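Local coordinates for probable transcriptional regulator (PDB 2ESN), which probably regulates transcription as a LysR-type protein, pairing a helix-turn-helix DNA-binding region with a periplasmic-binding-protein-like effector domain whose ligand is unknown, at residues V179-R184 and G265-A271; Y198-A204 and D247-T251. All blocks are in the same frame, centred on the assembly; numbering follows the deposited sequence.

Contact 1: V179-R184 and G265-A271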
loop_
_atom_site.group_PDB
_atom_site.type_symbol
_atom_site.label_atom_id
_atom_site.label_comp_id
_atom_site.label_asym_id
_atom_site.label_seq_id
_atom_site.Cartn_x
_atom_site.Cartn_y
_atom_site.Cartn_z
ATOM N N VAL C 179 33.127 8.645 -18.033
ATOM C CA VAL C 179 33.905 8.444 -19.210
ATOM C C VAL C 179 33.042 7.636 -20.191
ATOM O O VAL C 179 32.015 7.153 -19.802
ATOM C CB VAL C 179 35.251 7.720 -18.912
ATOM C CG1 VAL C 179 36.177 8.604 -18.098
ATOM C CG2 VAL C 179 35.043 6.311 -18.235
ATOM N N VAL C 180 33.466 7.574 -21.457
ATOM C CA VAL C 180 32.842 6.833 -22.554
ATOM C C VAL C 180 33.689 5.575 -22.658
ATOM O O VAL C 180 34.921 5.642 -22.702
ATOM C CB VAL C 180 32.861 7.630 -23.884
ATOM C CG1 VAL C 180 32.307 6.783 -25.054
ATOM C CG2 VAL C 180 31.984 8.887 -23.726
ATOM N N VAL C 181 32.980 4.448 -22.680
ATOM C CA VAL C 181 33.523 3.145 -22.705
ATOM C C VAL C 181 33.067 2.497 -23.999
ATOM O O VAL C 181 31.923 2.678 -24.387
ATOM C CB VAL C 181 32.898 2.379 -21.475
ATOM C CG1 VAL C 181 33.071 0.925 -21.604
ATOM C CG2 VAL C 181 33.439 2.962 -20.112
ATOM N N ALA C 182 33.980 1.789 -24.688
ATOM C CA ALA C 182 33.658 0.937 -25.849
ATOM C C ALA C 182 34.416 -0.335 -25.682
ATOM O O ALA C 182 35.368 -0.358 -24.928
ATOM C CB ALA C 182 34.118 1.586 -27.117
ATOM N N ARG C 183 34.011 -1.392 -26.403
ATOM C CA ARG C 183 34.870 -2.558 -26.510
ATOM C C ARG C 183 36.277 -2.086 -26.940
ATOM O O ARG C 183 36.441 -1.040 -27.650
ATOM C CB ARG C 183 34.303 -3.600 -27.473
ATOM C CG ARG C 183 34.154 -3.163 -28.961
ATOM C CD ARG C 183 34.467 -4.370 -29.809
ATOM N NE ARG C 183 33.488 -5.403 -29.639
ATOM C CZ ARG C 183 33.662 -6.680 -29.314
ATOM N NH1 ARG C 183 32.567 -7.414 -29.255
ATOM N NH2 ARG C 183 34.842 -7.218 -29.043
ATOM N N ARG C 184 37.295 -2.801 -26.477
ATOM C CA ARG C 184 38.666 -2.416 -26.712
ATOM C C ARG C 184 38.980 -2.267 -28.210
ATOM O O ARG C 184 39.644 -1.319 -28.625
ATOM C CB ARG C 184 39.619 -3.475 -26.138
ATOM C CG ARG C 184 41.088 -2.924 -26.176
ATOM C CD ARG C 184 42.043 -3.760 -25.336
ATOM N NE ARG C 184 41.836 -3.391 -23.936
ATOM C CZ ARG C 184 41.458 -4.196 -22.944
ATOM N NH1 ARG C 184 41.283 -5.521 -23.143
ATOM N NH2 ARG C 184 41.276 -3.636 -21.743
ATOM N N GLY C 265 37.045 -6.360 -21.319
ATOM C CA GLY C 265 37.741 -5.985 -22.598
ATOM C C GLY C 265 37.360 -4.564 -23.056
ATOM O O GLY C 265 36.769 -4.396 -24.146
ATOM N N LEU C 266 37.689 -3.532 -22.269
ATOM C CA LEU C 266 37.215 -2.158 -22.624
ATOM C C LEU C 266 38.304 -1.207 -22.888
ATOM O O LEU C 266 39.351 -1.377 -22.296
ATOM C CB LEU C 266 36.413 -1.536 -21.445
ATOM C CG LEU C 266 35.320 -2.450 -20.884
ATOM C CD1 LEU C 266 34.655 -1.818 -19.558
ATOM C CD2 LEU C 266 34.287 -2.798 -21.964
ATOM N N ALA C 267 38.003 -0.175 -23.693
ATOM C CA ALA C 267 38.719 1.091 -23.758
ATOM C C ALA C 267 37.916 2.240 -23.075
ATOM O O ALA C 267 36.675 2.304 -23.154
ATOM C CB ALA C 267 38.958 1.431 -25.200
ATOM N N LEU C 268 38.606 3.124 -22.397
ATOM C CA LEU C 268 37.980 4.225 -21.700
ATOM C C LEU C 268 38.504 5.470 -22.366
ATOM O O LEU C 268 39.717 5.568 -22.581
ATOM C CB LEU C 268 38.439 4.256 -20.238
ATOM C CG LEU C 268 37.723 3.344 -19.216
ATOM C CD1 LEU C 268 37.750 1.892 -19.629
ATOM C CD2 LEU C 268 38.357 3.508 -17.777
ATOM N N TYR C 269 37.593 6.405 -22.664
ATOM C CA TYR C 269 37.903 7.657 -23.366
ATOM C C TYR C 269 37.242 8.831 -22.672
ATOM O O TYR C 269 36.184 8.687 -22.061
ATOM C CB TYR C 269 37.280 7.649 -24.743
ATOM C CG TYR C 269 37.782 6.543 -25.622
ATOM C CD1 TYR C 269 39.117 6.528 -26.062
ATOM C CD2 TYR C 269 36.950 5.492 -25.963
ATOM C CE1 TYR C 269 39.568 5.494 -26.883
ATOM C CE2 TYR C 269 37.381 4.471 -26.740
ATOM C CZ TYR C 269 38.679 4.464 -27.217
ATOM O OH TYR C 269 39.110 3.426 -28.057
ATOM N N PRO C 270 37.855 10.007 -22.790
ATOM C CA PRO C 270 37.153 11.216 -22.327
ATOM C C PRO C 270 35.887 11.422 -23.148
ATOM O O PRO C 270 35.841 11.044 -24.309
ATOM C CB PRO C 270 38.176 12.326 -22.531
ATOM C CG PRO C 270 39.196 11.706 -23.572
ATOM C CD PRO C 270 39.213 10.265 -23.341
ATOM N N ALA C 271 34.842 11.954 -22.526
ATOM C CA ALA C 271 33.653 12.278 -23.263
ATOM C C ALA C 271 33.950 13.435 -24.218
ATOM O O ALA C 271 34.617 14.388 -23.815
ATOM C CB ALA C 271 32.530 12.666 -22.312
HETATM O O HOH W 1 37.681 1.268 -28.763
#
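V180 and Y269 face each other as a hydrogen-bonded antiparallel pair: V180 N donates to Y269 O at 3.0 Å, and Y269 N returns to V180 O at 2.8 Å. Two residues on, A182 and A267 repeat the exchange, while V181 and L268 between them form a non-hydrogen-bonded pair in which V181 CA lies 3.3 Å from A267 O as a CA-H...O contact. A fifth backbone bond, R184 N to G265 O (2.9 Å), ends the ladder; it is bent to 146° at the hydrogen and comes from above the carbonyl plane. On the face carrying V180, A182, A267 and Y269, the tyrosine ring turns its edge to A182 CB, and a water in the ring plane joins Y269 OH to R183 O. V181 and L268 point to the other face; V181 CG1, anti to its own backbone nitrogen (chi1 164°), reaches L266 CD1 at 3.8 Å, and V179 CG2 meets L268 CG. The R184 chain bends at chi3 (-78°) and lays one guanidinium face above L266 N and the G265 carbonyl carbon; a weak hydrogen bond from NH2 to A261 O of helix 254-264 helps place it. G265, with positive phi, closes that helix in a Schellman motif and leads directly into strand 266-269. This strand pairs with the end of strand 168-183, whose V179 and V181 bond to strand 249-253 along the opposite edge. Helices 236-244 and 254-264 pack on the V181 side, whereas L189 and P193, in the loop after strand 168-183, lie against Y269.

Contact 2: Y198-A204 and D247-T251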
loop_
_atom_site.group_PDB
_atom_site.type_symbol
_atom_site.label_atom_id
_atom_site.label_comp_id
_atom_site.label_asym_id
_atom_site.label_seq_id
_atom_site.Cartn_x
_atom_site.Cartn_y
_atom_site.Cartn_z
ATOM N N TYR C 198 30.634 9.676 -31.554
ATOM C CA TYR C 198 29.821 9.250 -30.445
ATOM C C TYR C 198 28.362 9.187 -30.830
ATOM O O TYR C 198 27.715 8.227 -30.482
ATOM C CB TYR C 198 29.979 10.231 -29.292
ATOM C CG TYR C 198 29.144 9.983 -28.030
ATOM C CD1 TYR C 198 29.660 9.215 -26.985
ATOM C CD2 TYR C 198 27.879 10.601 -27.845
ATOM C CE1 TYR C 198 28.920 9.003 -25.779
ATOM C CE2 TYR C 198 27.137 10.427 -26.618
ATOM C CZ TYR C 198 27.687 9.645 -25.585
ATOM O OH TYR C 198 27.033 9.448 -24.389
ATOM N N LEU C 199 27.842 10.190 -31.547
ATOM C CA LEU C 199 26.397 10.169 -31.851
ATOM C C LEU C 199 26.024 9.254 -32.988
ATOM O O LEU C 199 24.838 8.981 -33.179
ATOM C CB LEU C 199 25.797 11.565 -32.071
ATOM C CG LEU C 199 25.966 12.494 -30.880
ATOM C CD1 LEU C 199 25.610 13.886 -31.316
ATOM C CD2 LEU C 199 25.092 12.029 -29.674
ATOM N N ALA C 200 27.036 8.758 -33.718
ATOM C CA ALA C 200 26.829 7.753 -34.770
ATOM C C ALA C 200 26.778 6.297 -34.269
ATOM O O ALA C 200 26.532 5.366 -35.059
ATOM C CB ALA C 200 27.923 7.906 -35.842
ATOM N N GLU C 201 26.975 6.077 -32.968
ATOM C CA GLU C 201 26.812 4.717 -32.419
ATOM C C GLU C 201 25.466 4.510 -31.726
ATOM O O GLU C 201 24.763 5.455 -31.463
ATOM C CB GLU C 201 27.928 4.404 -31.419
ATOM C CG GLU C 201 29.362 4.393 -31.989
ATOM C CD GLU C 201 29.545 3.353 -33.121
ATOM O OE1 GLU C 201 28.943 2.234 -33.086
ATOM O OE2 GLU C 201 30.289 3.711 -34.076
ATOM N N ARG C 202 25.105 3.261 -31.461
ATOM C CA ARG C 202 24.047 2.976 -30.506
ATOM C C ARG C 202 24.649 2.900 -29.087
ATOM O O ARG C 202 25.877 2.697 -28.900
ATOM C CB ARG C 202 23.283 1.706 -30.917
ATOM C CG ARG C 202 22.557 1.820 -32.297
ATOM C CD ARG C 202 22.014 0.498 -32.750
ATOM N NE ARG C 202 20.744 0.229 -32.085
ATOM C CZ ARG C 202 20.290 -0.988 -31.733
ATOM N NH1 ARG C 202 21.015 -2.102 -31.949
ATOM N NH2 ARG C 202 19.081 -1.101 -31.126
ATOM N N HIS C 203 23.784 3.069 -28.095
ATOM C CA HIS C 203 24.228 3.364 -26.762
ATOM C C HIS C 203 23.562 2.465 -25.741
ATOM O O HIS C 203 22.375 2.101 -25.895
ATOM C CB HIS C 203 23.986 4.822 -26.416
ATOM C CG HIS C 203 24.860 5.764 -27.156
ATOM N ND1 HIS C 203 26.014 6.281 -26.623
ATOM C CD2 HIS C 203 24.757 6.282 -28.405
ATOM C CE1 HIS C 203 26.589 7.074 -27.512
ATOM N NE2 HIS C 203 25.836 7.099 -28.592
ATOM N N ALA C 204 24.340 2.075 -24.707
ATOM C CA ALA C 204 23.770 1.357 -23.569
ATOM C C ALA C 204 23.554 2.418 -22.505
ATOM O O ALA C 204 24.382 3.279 -22.331
ATOM C CB ALA C 204 24.713 0.286 -23.052
ATOM N N ASP C 247 29.120 -3.166 -30.206
ATOM C CA ASP C 247 29.635 -1.904 -30.674
ATOM C C ASP C 247 29.016 -0.761 -29.900
ATOM O O ASP C 247 29.323 0.423 -30.176
ATOM C CB ASP C 247 29.444 -1.721 -32.198
ATOM C CG ASP C 247 30.153 -2.829 -32.983
ATOM O OD1 ASP C 247 31.097 -3.431 -32.420
ATOM O OD2 ASP C 247 29.755 -3.135 -34.111
ATOM N N PHE C 248 28.222 -1.105 -28.888
ATOM C CA PHE C 248 27.551 -0.036 -28.146
ATOM C C PHE C 248 28.476 0.761 -27.296
ATOM O O PHE C 248 29.389 0.207 -26.676
ATOM C CB PHE C 248 26.413 -0.576 -27.294
ATOM C CG PHE C 248 25.417 -1.429 -28.049
ATOM C CD1 PHE C 248 24.630 -2.306 -27.359
ATOM C CD2 PHE C 248 25.227 -1.317 -29.423
ATOM C CE1 PHE C 248 23.674 -3.097 -27.984
ATOM C CE2 PHE C 248 24.258 -2.122 -30.101
ATOM C CZ PHE C 248 23.477 -2.994 -29.381
ATOM N N LEU C 249 28.187 2.057 -27.169
ATOM C CA LEU C 249 28.915 2.891 -26.271
ATOM C C LEU C 249 28.162 3.055 -24.929
ATOM O O LEU C 249 26.920 2.992 -24.897
ATOM C CB LEU C 249 29.137 4.241 -26.939
ATOM C CG LEU C 249 29.919 4.210 -28.285
ATOM C CD1 LEU C 249 30.213 5.628 -28.728
ATOM C CD2 LEU C 249 31.242 3.466 -28.093
ATOM N N LEU C 250 28.905 3.269 -23.840
ATOM C CA LEU C 250 28.318 3.417 -22.538
ATOM C C LEU C 250 29.009 4.586 -21.886
ATOM O O LEU C 250 30.226 4.673 -21.929
ATOM C CB LEU C 250 28.487 2.134 -21.691
ATOM C CG LEU C 250 28.252 2.261 -20.158
ATOM C CD1 LEU C 250 26.737 2.420 -19.840
ATOM C CD2 LEU C 250 28.807 1.031 -19.407
ATOM N N THR C 251 28.258 5.487 -21.277
ATOM C CA THR C 251 28.889 6.662 -20.607
ATOM C C THR C 251 28.673 6.438 -19.094
ATOM O O THR C 251 27.525 6.463 -18.628
ATOM C CB THR C 251 28.265 7.992 -21.097
ATOM O OG1 THR C 251 28.176 7.958 -22.557
ATOM C CG2 THR C 251 29.082 9.212 -20.525
HETATM O O HOH W 2 26.869 6.117 -23.984
HETATM O O HOH W 3 25.389 5.585 -21.301
#
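H203 and L249 pair as neighbours in parallel strands, L249 N donating to R202 O (3.0 Å) and A204 N to L249 O (2.7 Å), although the short strand segments diverge. L249 fills the angle between strand and preceding helix: its CD1 touches E201 CG at 3.6 Å and Y198 CD1 at 4.0 Å, and its CB packs against H203 ND1. The imidazole of H203 sits with CE1 over the centre of the Y198 ring, 3.3 Å above its plane. Its NE2 donates to Y198 O with an angle of 136° at the hydrogen, and ND1 shares a water with T251 OG1, so both nitrogens are engaged. With CG trans to the backbone nitrogen (chi1 178°), the Y198 ring carries OH across to T251 OG1, 2.6 Å away at the ring edge and near its plane; OH also bonds R227 weakly. A second water spans A204 O and T251 N where the strands spread apart. Toward the second subunit, R202 and F248 run side by side in the same direction, guanidinium and ring planes 85° apart, with R202 NH1 3.7 Å from F248 CZ. R202 NH2 continues to V130 O of the second subunit, and D247 N bonds Q124 of that subunit. R188 NE salt-bridges E201 OE2 and R188 NH2 makes a long, weak ion pair with D247 OD2, so this arginine probably offsets the two like charges. H203, T251 and the waters satisfy polar atoms in the buried core, and through Y198 they tie the end of helix 195-199 to strands 202-206 and 249-253.

Contacts 1 and 2 lie about 10 Å apart, centre to centre, in one sheet of the LysR substrate-binding domain. Strands 168-183 and 249-253 are neighbours in it, so the strands of the two contacts run in the order 266-269, 168-183, 249-253, 202-206. V181 N to L250 O, at 2.9 Å a probable hydrogen bond, joins the contacts directly, and V180 CG2 also packs on Y198 CE1. Along the chain contact 2 is nested inside the loop that contact 1 closes. This sheet mixes antiparallel and parallel pairing, as expected for a periplasmic-binding-protein-like domain, and both contacts touch the second subunit, contact 2 also by hydrogen bonds.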